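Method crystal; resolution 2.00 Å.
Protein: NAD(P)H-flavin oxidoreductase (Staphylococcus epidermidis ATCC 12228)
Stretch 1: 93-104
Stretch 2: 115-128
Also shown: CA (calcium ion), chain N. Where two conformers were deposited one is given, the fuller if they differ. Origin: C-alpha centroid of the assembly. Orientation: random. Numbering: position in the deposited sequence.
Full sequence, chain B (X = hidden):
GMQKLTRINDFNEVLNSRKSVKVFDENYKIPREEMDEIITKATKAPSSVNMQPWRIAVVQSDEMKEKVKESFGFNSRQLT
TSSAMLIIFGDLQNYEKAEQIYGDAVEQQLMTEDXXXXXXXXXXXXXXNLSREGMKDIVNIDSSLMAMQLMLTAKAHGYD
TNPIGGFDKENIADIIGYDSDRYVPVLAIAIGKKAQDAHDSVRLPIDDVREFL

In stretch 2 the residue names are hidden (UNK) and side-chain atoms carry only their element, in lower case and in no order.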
ATOM      1  N   GLN B  93       0.875  44.831   1.028  1.00 23.54           N
ATOM      2  CA  GLN B  93      -0.475  45.386   0.789  1.00 23.59           C
ATOM      3  C   GLN B  93      -1.274  44.541  -0.198  1.00 23.60           C
ATOM      4  O   GLN B  93      -2.044  45.046  -1.028  1.00 21.67           O
ATOM      5  CB  GLN B  93      -0.372  46.829   0.322  1.00 24.97           C
ATOM      6  CG  GLN B  93       0.289  47.736   1.355  1.00 26.74           C
ATOM      7  CD  GLN B  93       0.570  49.108   0.820  1.00 31.44           C
ATOM      8  OE1 GLN B  93      -0.282  49.718   0.204  1.00 34.75           O
ATOM      9  NE2 GLN B  93       1.774  49.610   1.066  1.00 35.55           N
ATOM     10  N   ASN B  94      -1.132  43.226  -0.054  1.00 23.24           N
ATOM     11  CA  ASN B  94      -1.713  42.282  -0.963  1.00 23.06           C
ATOM     12  C   ASN B  94      -3.240  42.368  -1.066  1.00 23.87           C
ATOM     13  O   ASN B  94      -3.821  41.924  -2.074  1.00 23.76           O
ATOM     14  CB  ASN B  94      -1.283  40.863  -0.585  1.00 23.87           C
ATOM     15  CG  ASN B  94      -1.534  40.536   0.867  1.00 25.95           C
ATOM     16  OD1 ASN B  94      -2.678  40.434   1.267  1.00 27.14           O
ATOM     17  ND2 ASN B  94      -0.451  40.350   1.676  1.00 24.54           N
ATOM     18  N   TYR B  95      -3.865  42.907  -0.014  1.00 23.19           N
ATOM     19  CA  TYR B  95      -5.329  43.045   0.083  1.00 25.36           C
ATOM     20  C   TYR B  95      -5.852  44.088  -0.899  1.00 24.96           C
ATOM     21  O   TYR B  95      -7.051  44.164  -1.164  1.00 24.94           O
ATOM     22  CB  TYR B  95      -5.754  43.427   1.508  1.00 26.30           C
ATOM     23  CG  TYR B  95      -4.970  44.596   2.057  1.00 23.99           C
ATOM     24  CD1 TYR B  95      -5.249  45.889   1.655  1.00 28.11           C
ATOM     25  CD2 TYR B  95      -3.885  44.389   2.910  1.00 27.45           C
ATOM     26  CE1 TYR B  95      -4.511  46.941   2.122  1.00 26.60           C
ATOM     27  CE2 TYR B  95      -3.158  45.427   3.384  1.00 23.20           C
ATOM     28  CZ  TYR B  95      -3.454  46.702   2.979  1.00 27.62           C
ATOM     29  OH  TYR B  95      -2.698  47.756   3.458  1.00 28.59           O
ATOM     30  N   GLU B  96      -4.954  44.884  -1.470  1.00 24.68           N
ATOM     31  CA  GLU B  96      -5.371  45.792  -2.537  1.00 24.74           C
ATOM     32  C   GLU B  96      -5.918  45.040  -3.759  1.00 25.09           C
ATOM     33  O   GLU B  96      -6.619  45.637  -4.553  1.00 26.14           O
ATOM     34  CB  GLU B  96      -4.245  46.763  -2.941  1.00 24.91           C
ATOM     35  CG  GLU B  96      -3.843  47.747  -1.852  1.00 24.92           C
ATOM     36  CD  GLU B  96      -4.887  48.822  -1.577  1.00 33.08           C
ATOM     37  OE1 GLU B  96      -5.749  49.047  -2.439  1.00 30.95           O
ATOM     38  OE2 GLU B  96      -4.851  49.436  -0.496  1.00 36.20           O
ATOM     39  N   LYS B  97      -5.604  43.755  -3.909  1.00 24.25           N
ATOM     40  CA  LYS B  97      -6.166  42.914  -4.996  1.00 26.06           C
ATOM     41  C   LYS B  97      -7.408  42.105  -4.614  1.00 25.39           C
ATOM     42  O   LYS B  97      -7.922  41.302  -5.420  1.00 26.42           O
ATOM     43  CB  LYS B  97      -5.075  41.959  -5.548  1.00 26.26           C
ATOM     44  CG  LYS B  97      -3.924  42.728  -6.293  1.00 26.18           C
ATOM     45  CD  LYS B  97      -3.124  41.802  -7.171  1.00 28.10           C
ATOM     46  CE  LYS B  97      -1.909  42.507  -7.801  1.00 30.67           C
ATOM     47  NZ  LYS B  97      -2.278  43.685  -8.594  1.00 28.28           N
ATOM     48  N   ALA B  98      -7.894  42.288  -3.388  1.00 25.01           N
ATOM     49  CA  ALA B  98      -9.020  41.499  -2.881  1.00 24.49           C
ATOM     50  C   ALA B  98     -10.268  41.645  -3.758  1.00 24.85           C
ATOM     51  O   ALA B  98     -10.902  40.654  -4.110  1.00 24.34           O
ATOM     52  CB  ALA B  98      -9.338  41.894  -1.442  1.00 24.41           C
ATOM     53  N   GLU B  99     -10.608  42.875  -4.130  1.00 25.84           N
ATOM     54  CA  GLU B  99     -11.813  43.109  -4.914  1.00 26.02           C
ATOM     55  C   GLU B  99     -11.699  42.383  -6.250  1.00 26.00           C
ATOM     56  O   GLU B  99     -12.644  41.743  -6.693  1.00 23.49           O
ATOM     57  CB  GLU B  99     -12.091  44.604  -5.091  1.00 28.07           C
ATOM     58  CG  GLU B  99     -12.561  45.335  -3.788  1.00 33.20           C
ATOM     59  CD  GLU B  99     -13.971  44.906  -3.319  1.00 41.83           C
ATOM     60  OE1 GLU B  99     -14.679  44.186  -4.091  1.00 39.02           O
ATOM     61  OE2 GLU B  99     -14.367  45.304  -2.185  1.00 41.53           O
ATOM     62  N   GLN B 100     -10.507  42.429  -6.849  1.00 26.29           N
ATOM     63  CA  GLN B 100     -10.259  41.764  -8.135  1.00 26.48           C
ATOM     64  C   GLN B 100     -10.408  40.266  -8.045  1.00 25.57           C
ATOM     65  O   GLN B 100     -11.109  39.663  -8.860  1.00 24.73           O
ATOM     66  CB  GLN B 100      -8.842  42.071  -8.637  1.00 26.34           C
ATOM     67  CG  GLN B 100      -8.559  41.489 -10.003  1.00 26.93           C
ATOM     68  CD  GLN B 100      -7.114  41.648 -10.433  1.00 29.54           C
ATOM     69  OE1 GLN B 100      -6.313  42.320  -9.767  1.00 31.60           O
ATOM     70  NE2 GLN B 100      -6.768  41.013 -11.564  1.00 27.91           N
ATOM     71  N   ILE B 101      -9.719  39.672  -7.061  1.00 23.90           N
ATOM     72  CA  ILE B 101      -9.667  38.232  -6.868  1.00 24.29           C
ATOM     73  C   ILE B 101     -11.055  37.686  -6.571  1.00 24.86           C
ATOM     74  O   ILE B 101     -11.554  36.737  -7.226  1.00 26.47           O
ATOM     75  CB  ILE B 101      -8.675  37.874  -5.680  1.00 24.26           C
ATOM     76  CG1 ILE B 101      -7.223  38.172  -6.080  1.00 23.58           C
ATOM     77  CG2 ILE B 101      -8.741  36.399  -5.288  1.00 23.39           C
ATOM     78  CD1 ILE B 101      -6.226  38.110  -4.891  1.00 24.24           C
ATOM     79  N   TYR B 102     -11.692  38.290  -5.578  1.00 24.21           N
ATOM     80  CA  TYR B 102     -12.988  37.805  -5.139  1.00 22.97           C
ATOM     81  C   TYR B 102     -14.038  38.123  -6.187  1.00 21.56           C
ATOM     82  O   TYR B 102     -14.941  37.320  -6.423  1.00 21.67           O
ATOM     83  CB  TYR B 102     -13.323  38.337  -3.756  1.00 23.09           C
ATOM     84  CG  TYR B 102     -12.549  37.602  -2.658  1.00 23.93           C
ATOM     85  CD1 TYR B 102     -11.156  37.660  -2.572  1.00 26.43           C
ATOM     86  CD2 TYR B 102     -13.215  36.838  -1.733  1.00 23.02           C
ATOM     87  CE1 TYR B 102     -10.453  36.961  -1.551  1.00 24.95           C
ATOM     88  CE2 TYR B 102     -12.548  36.157  -0.729  1.00 26.21           C
ATOM     89  CZ  TYR B 102     -11.182  36.212  -0.635  1.00 25.69           C
ATOM     90  OH  TYR B 102     -10.562  35.500   0.369  1.00 26.92           O
ATOM     91  N   GLY B 103     -13.875  39.251  -6.859  1.00 22.33           N
ATOM     92  CA  GLY B 103     -14.719  39.607  -8.002  1.00 22.68           C
ATOM     93  C   GLY B 103     -14.655  38.549  -9.103  1.00 22.86           C
ATOM     94  O   GLY B 103     -15.677  38.172  -9.684  1.00 22.37           O
ATOM     95  N   ASP B 104     -13.443  38.073  -9.388  1.00 24.14           N
ATOM     96  CA  ASP B 104     -13.221  36.983 -10.361  1.00 24.43           C
ATOM     97  C   ASP B 104     -13.927  35.703  -9.952  1.00 23.59           C
ATOM     98  O   ASP B 104     -14.466  34.983 -10.794  1.00 24.50           O
ATOM     99  CB  ASP B 104     -11.710  36.712 -10.552  1.00 25.53           C
ATOM    100  CG  ASP B 104     -10.994  37.805 -11.377  1.00 29.34           C
ATOM    101  OD1 ASP B 104     -11.642  38.778 -11.823  1.00 28.66           O
ATOM    102  OD2 ASP B 104      -9.756  37.699 -11.564  1.00 29.81           O
ATOM    103  N   UNK B 115     -22.088  36.366  -0.811  1.00 20.49           N
ATOM    104  CA  UNK B 115     -21.087  35.717   0.011  1.00 21.19           C
ATOM    105  C   UNK B 115     -19.769  36.463  -0.071  1.00 21.73           C
ATOM    106  O   UNK B 115     -19.075  36.618   0.958  1.00 21.44           O
ATOM    107  c   UNK B 115     -22.344  33.522   1.581  1.00 33.69           C
ATOM    108  c   UNK B 115     -19.654  33.574   0.148  1.00 23.46           C
ATOM    109  c   UNK B 115     -22.163  33.466   0.046  1.00 30.30           C
ATOM    110  c   UNK B 115     -20.929  34.240  -0.412  1.00 22.27           C
ATOM    111  N   UNK B 116     -19.409  36.934  -1.275  1.00 21.14           N
ATOM    112  CA  UNK B 116     -18.164  37.678  -1.430  1.00 20.97           C
ATOM    113  C   UNK B 116     -18.136  38.860  -0.427  1.00 20.03           C
ATOM    114  O   UNK B 116     -17.141  39.062   0.228  1.00 21.89           O
ATOM    115  c   UNK B 116     -17.570  41.084  -4.384  1.00 34.23           C
ATOM    116  c   UNK B 116     -17.947  38.174  -2.846  1.00 20.07           C
ATOM    117  c   UNK B 116     -16.741  39.879  -4.277  1.00 22.08           C
ATOM    118  c   UNK B 116     -16.874  39.242  -2.919  1.00 23.43           C
ATOM    119  n   UNK B 116     -17.000  42.395  -4.103  1.00 26.97           N
ATOM    120  N   UNK B 117     -19.223  39.611  -0.337  1.00 20.42           N
ATOM    121  CA  UNK B 117     -19.306  40.789   0.541  1.00 20.66           C
ATOM    122  C   UNK B 117     -19.108  40.384   2.004  1.00 21.85           C
ATOM    123  O   UNK B 117     -18.388  41.058   2.748  1.00 20.14           O
ATOM    124  c   UNK B 117     -20.620  41.516   0.348  1.00 19.60           C
ATOM    125  N   UNK B 118     -19.707  39.259   2.395  1.00 23.03           N
ATOM    126  CA  UNK B 118     -19.605  38.778   3.767  1.00 23.98           C
ATOM    127  C   UNK B 118     -18.181  38.383   4.075  1.00 22.98           C
ATOM    128  O   UNK B 118     -17.696  38.657   5.154  1.00 22.50           O
ATOM    129  n   UNK B 118     -23.527  39.712   4.623  1.00 35.66           N
ATOM    130  c   UNK B 118     -20.562  37.594   4.032  1.00 25.01           C
ATOM    131  o   UNK B 118     -21.852  39.210   5.985  1.00 41.53           O
ATOM    132  c   UNK B 118     -22.478  39.001   4.959  1.00 34.27           C
ATOM    133  c   UNK B 118     -22.051  37.912   3.978  1.00 28.79           C
ATOM    134  N   UNK B 119     -17.508  37.733   3.127  1.00 22.07           N
ATOM    135  CA  UNK B 119     -16.127  37.313   3.319  1.00 22.82           C
ATOM    136  C   UNK B 119     -15.196  38.530   3.450  1.00 23.94           C
ATOM    137  O   UNK B 119     -14.377  38.620   4.383  1.00 22.41           O
ATOM    138  c   UNK B 119     -15.782  34.454   0.695  1.00 21.66           C
ATOM    139  c   UNK B 119     -15.650  36.437   2.158  1.00 22.39           C
ATOM    140  c   UNK B 119     -15.633  34.148   3.206  1.00 25.94           C
ATOM    141  c   UNK B 119     -16.187  35.014   2.057  1.00 25.61           C
ATOM    142  N   UNK B 120     -15.317  39.463   2.511  1.00 23.63           N
ATOM    143  CA  UNK B 120     -14.438  40.636   2.529  1.00 23.22           C
ATOM    144  C   UNK B 120     -14.714  41.528   3.741  1.00 23.00           C
ATOM    145  O   UNK B 120     -13.799  42.185   4.217  1.00 22.15           O
ATOM    146  c   UNK B 120     -13.996  40.725  -0.026  1.00 23.00           C
ATOM    147  c   UNK B 120     -12.546  40.304   0.128  1.00 25.72           C
ATOM    148  c   UNK B 120     -14.178  41.617  -1.225  1.00 24.92           C
ATOM    149  c   UNK B 120     -14.545  41.441   1.229  1.00 23.86           C
ATOM    150  N   UNK B 121     -15.958  41.554   4.232  1.00 24.06           N
ATOM    151  CA  UNK B 121     -16.321  42.323   5.436  0.50 23.93           C
ATOM    152  C   UNK B 121     -15.445  41.953   6.640  1.00 24.48           C
ATOM    153  O   UNK B 121     -15.156  42.793   7.471  1.00 24.33           O
ATOM    154  c   UNK B 121     -17.799  42.116   5.813  0.50 24.14           C
ATOM    155  c   UNK B 121     -18.760  42.997   5.022  0.50 24.98           C
ATOM    156  o   UNK B 121     -18.311  43.867   4.242  0.50 21.98           O
ATOM    157  o   UNK B 121     -19.987  42.830   5.218  0.50 28.16           O
ATOM    158  N   UNK B 122     -15.029  40.689   6.758  1.00 25.02           N
ATOM    159  CA  UNK B 122     -14.095  40.342   7.861  1.00 26.74           C
ATOM    160  C   UNK B 122     -12.657  40.259   7.397  1.00 25.97           C
ATOM    161  O   UNK B 122     -11.749  40.660   8.136  1.00 23.02           O
ATOM    162  c   UNK B 122     -11.034  36.027   7.825  1.00 32.46           C
ATOM    163  c   UNK B 122     -13.242  36.937   7.783  1.00 34.68           C
ATOM    164  c   UNK B 122     -14.477  39.077   8.670  1.00 28.52           C
ATOM    165  n   UNK B 122     -14.989  35.943   6.779  1.00 33.33           N
ATOM    166  c   UNK B 122     -11.903  37.036   8.181  1.00 32.85           C
ATOM    167  c   UNK B 122     -13.652  35.800   7.038  1.00 32.72           C
ATOM    168  c   UNK B 122     -11.476  34.912   7.086  1.00 32.61           C
ATOM    169  c   UNK B 122     -14.400  37.771   7.949  1.00 30.84           C
ATOM    170  c   UNK B 122     -12.777  34.786   6.689  1.00 32.35           C
ATOM    171  c   UNK B 122     -15.430  37.123   7.334  1.00 32.44           C
ATOM    172  N   UNK B 123     -12.434  39.759   6.181  1.00 24.07           N
ATOM    173  CA  UNK B 123     -11.068  39.604   5.687  1.00 23.50           C
ATOM    174  C   UNK B 123     -10.323  40.952   5.634  1.00 23.94           C
ATOM    175  O   UNK B 123      -9.191  41.050   6.107  1.00 24.60           O
ATOM    176  c   UNK B 123     -11.452  37.450   4.453  1.00 26.28           C
ATOM    177  c   UNK B 123     -11.818  36.781   3.132  1.00 24.09           C
ATOM    178  c   UNK B 123      -9.622  38.983   3.653  1.00 24.26           C
ATOM    179  c   UNK B 123     -11.045  38.920   4.299  1.00 23.17           C
ATOM    180  N   UNK B 124     -10.957  41.983   5.090  1.00 23.46           N
ATOM    181  CA  UNK B 124     -10.244  43.256   4.862  1.00 24.20           C
ATOM    182  C   UNK B 124      -9.812  43.953   6.182  1.00 25.27           C
ATOM    183  O   UNK B 124      -8.636  44.283   6.348  1.00 26.46           O
ATOM    184  c   UNK B 124     -11.936  44.689   1.570  1.00 24.11           C
ATOM    185  c   UNK B 124     -11.016  44.193   3.916  1.00 23.56           C
ATOM    186  c   UNK B 124      -9.592  43.709   1.832  1.00 28.82           C
ATOM    187  c   UNK B 124     -11.023  43.780   2.416  1.00 25.25           C
ATOM    188  N   UNK B 125     -10.740  44.142   7.126  1.00 26.03           N
ATOM    189  CA  UNK B 125     -10.309  44.719   8.411  1.00 27.28           C
ATOM    190  C   UNK B 125      -9.218  43.910   9.110  1.00 27.80           C
ATOM    191  O   UNK B 125      -8.374  44.463   9.803  1.00 29.79           O
ATOM    192  c   UNK B 125     -11.588  44.707   9.253  1.00 27.68           C
ATOM    193  c   UNK B 125     -12.712  44.675   8.254  1.00 28.60           C
ATOM    194  c   UNK B 125     -12.189  43.894   7.082  1.00 25.32           C
ATOM    195  N   UNK B 126      -9.242  42.607   8.940  1.00 27.27           N
ATOM    196  CA  UNK B 126      -8.242  41.757   9.569  1.00 28.92           C
ATOM    197  C   UNK B 126      -6.868  41.986   8.928  1.00 27.21           C
ATOM    198  O   UNK B 126      -5.906  42.311   9.631  1.00 27.70           O
ATOM    199  c   UNK B 126      -5.607  37.433  10.347  1.00 42.83           C
ATOM    200  c   UNK B 126      -7.233  38.351   8.892  1.00 41.00           C
ATOM    201  c   UNK B 126      -8.691  40.290   9.548  1.00 30.36           C
ATOM    202  c   UNK B 126      -7.607  39.297   9.850  1.00 35.59           C
ATOM    203  c   UNK B 126      -6.247  37.445   9.129  1.00 42.81           C
ATOM    204  o   UNK B 126      -4.614  36.486  10.530  1.00 47.10           O
ATOM    205  c   UNK B 126      -5.948  38.337  11.336  1.00 40.66           C
ATOM    206  c   UNK B 126      -6.962  39.272  11.085  1.00 40.51           C
ATOM    207  N   UNK B 127      -6.794  41.899   7.604  1.00 25.67           N
ATOM    208  CA  UNK B 127      -5.518  42.075   6.872  1.00 25.21           C
ATOM    209  C   UNK B 127      -4.991  43.503   6.971  1.00 25.71           C
ATOM    210  O   UNK B 127      -3.781  43.710   7.118  1.00 26.77           O
ATOM    211  o   UNK B 127      -3.582  36.432   4.339  1.00 30.33           O
ATOM    212  c   UNK B 127      -4.747  37.927   5.753  1.00 28.27           C
ATOM    213  c   UNK B 127      -5.272  39.192   5.991  1.00 30.08           C
ATOM    214  c   UNK B 127      -4.463  39.954   3.877  1.00 29.54           C
ATOM    215  c   UNK B 127      -4.104  37.671   4.564  1.00 29.60           C
ATOM    216  c   UNK B 127      -3.937  38.685   3.615  1.00 30.74           C
ATOM    217  c   UNK B 127      -5.659  41.641   5.387  1.00 26.06           C
ATOM    218  c   UNK B 127      -5.123  40.231   5.082  1.00 26.12           C
ATOM    219  N   UNK B 128      -5.877  44.485   6.901  1.00 24.68           N
ATOM    220  CA  UNK B 128      -5.452  45.882   6.930  1.00 26.89           C
ATOM    221  C   UNK B 128      -4.925  46.297   8.288  1.00 27.43           C
ATOM    222  O   UNK B 128      -4.247  47.310   8.399  1.00 28.25           O
ATOM    223  c   UNK B 128      -6.603  46.831   6.550  1.00 26.33           C
ATOM    224  c   UNK B 128      -8.438  47.867   3.311  1.00 40.65           C
ATOM    225  c   UNK B 128      -6.976  46.790   5.079  1.00 30.63           C
ATOM    226  n   UNK B 128      -9.699  48.678   3.052  1.00 41.81           N
ATOM    227  c   UNK B 128      -8.132  47.751   4.796  1.00 31.16           C
TER
HETATM  228 CA    CA N 218     -12.755  40.488 -12.965  1.00 28.17          CA
HETATM  229  O   HOH W   1     -12.711  41.125 -10.585  1.00 21.08           O
HETATM  230  O   HOH W   2     -10.677  41.190 -13.249  1.00 27.02           O
HETATM  231  O   HOH W   3     -12.716  41.385 -15.692  1.00 40.03           O

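Position 115 has four side-chain carbons, forked at the first, with one arm two carbons long. It touches nothing on stretch 1. It is Ile115.

Position 116 has four carbons in a row ending in a nitrogen. The chain runs along Tyr102 and Gly103, and the nitrogen reaches Glu99. This is Lys116. Its NZ lies 2.9 Å from Glu99 OE1, a salt bridge with a weak hydrogen bond. Its CG is 3.8 Å from Tyr102 CB.

Position 117 has one carbon and points away: Ala117. Position 118 has three carbons, the third carrying one oxygen and one nitrogen, and makes no contact: Gln118.

Position 119 has four carbons, forked at the second, and meets the edge of the Tyr102 ring. It is Leu119, with CD1 3.9 Å from Tyr102 CE2.

Position 120 has the same four carbons and fork, and touches Ala98, Glu99 and Tyr102. It is Leu120. CD2 sits over one face of the Tyr102 ring, 3.9 Å from its CG, in a CH-pi contact.

Position 121 has two carbons, the second carrying two oxygens, and is out of reach: Asp121. Position 122 has one carbon, then fused five- and six-membered rings with eight carbons and one nitrogen. It is Trp122, out of reach.

Position 123 has four carbons, forked at the first, with one longer arm directed to Tyr102. It is Ile123, with CD1 3.3 Å from Tyr102 OH.

Position 124 has four carbons forked at the second, against Tyr95 and Ala98. It is Leu124. CD2 is 3.9 Å from Tyr95 CB and 3.8 Å from Ala98 CB.

Position 125 has three carbons closing a ring onto the backbone nitrogen: Pro125. That nitrogen has no hydrogen to donate to the preceding turn, and the helix kinks here.

Position 126 has one carbon and a six-carbon ring bearing oxygen, without contact: Tyr126. Position 127 has the same atoms but touches Asn94 and Tyr95. It is Tyr127. Asn94 OD1 lies at the ring edge, 3.2 Å from CE2, and has no polar partner in the model.

Position 128 has four carbons in a row ending in nitrogen, laid over a face of the Tyr95 ring. It is Lys128, with CG 3.9 Å from Tyr95 CE1.

The helices run roughly antiparallel, at 150°. Tyr102 fits as a knob among Lys116, Leu119, Leu120 and Ile123. Small Ala98 meets two leucines, and the salt bridge adds a polar link.

Stretch 2, residues 115-128: IKAQLLDWILPYYK
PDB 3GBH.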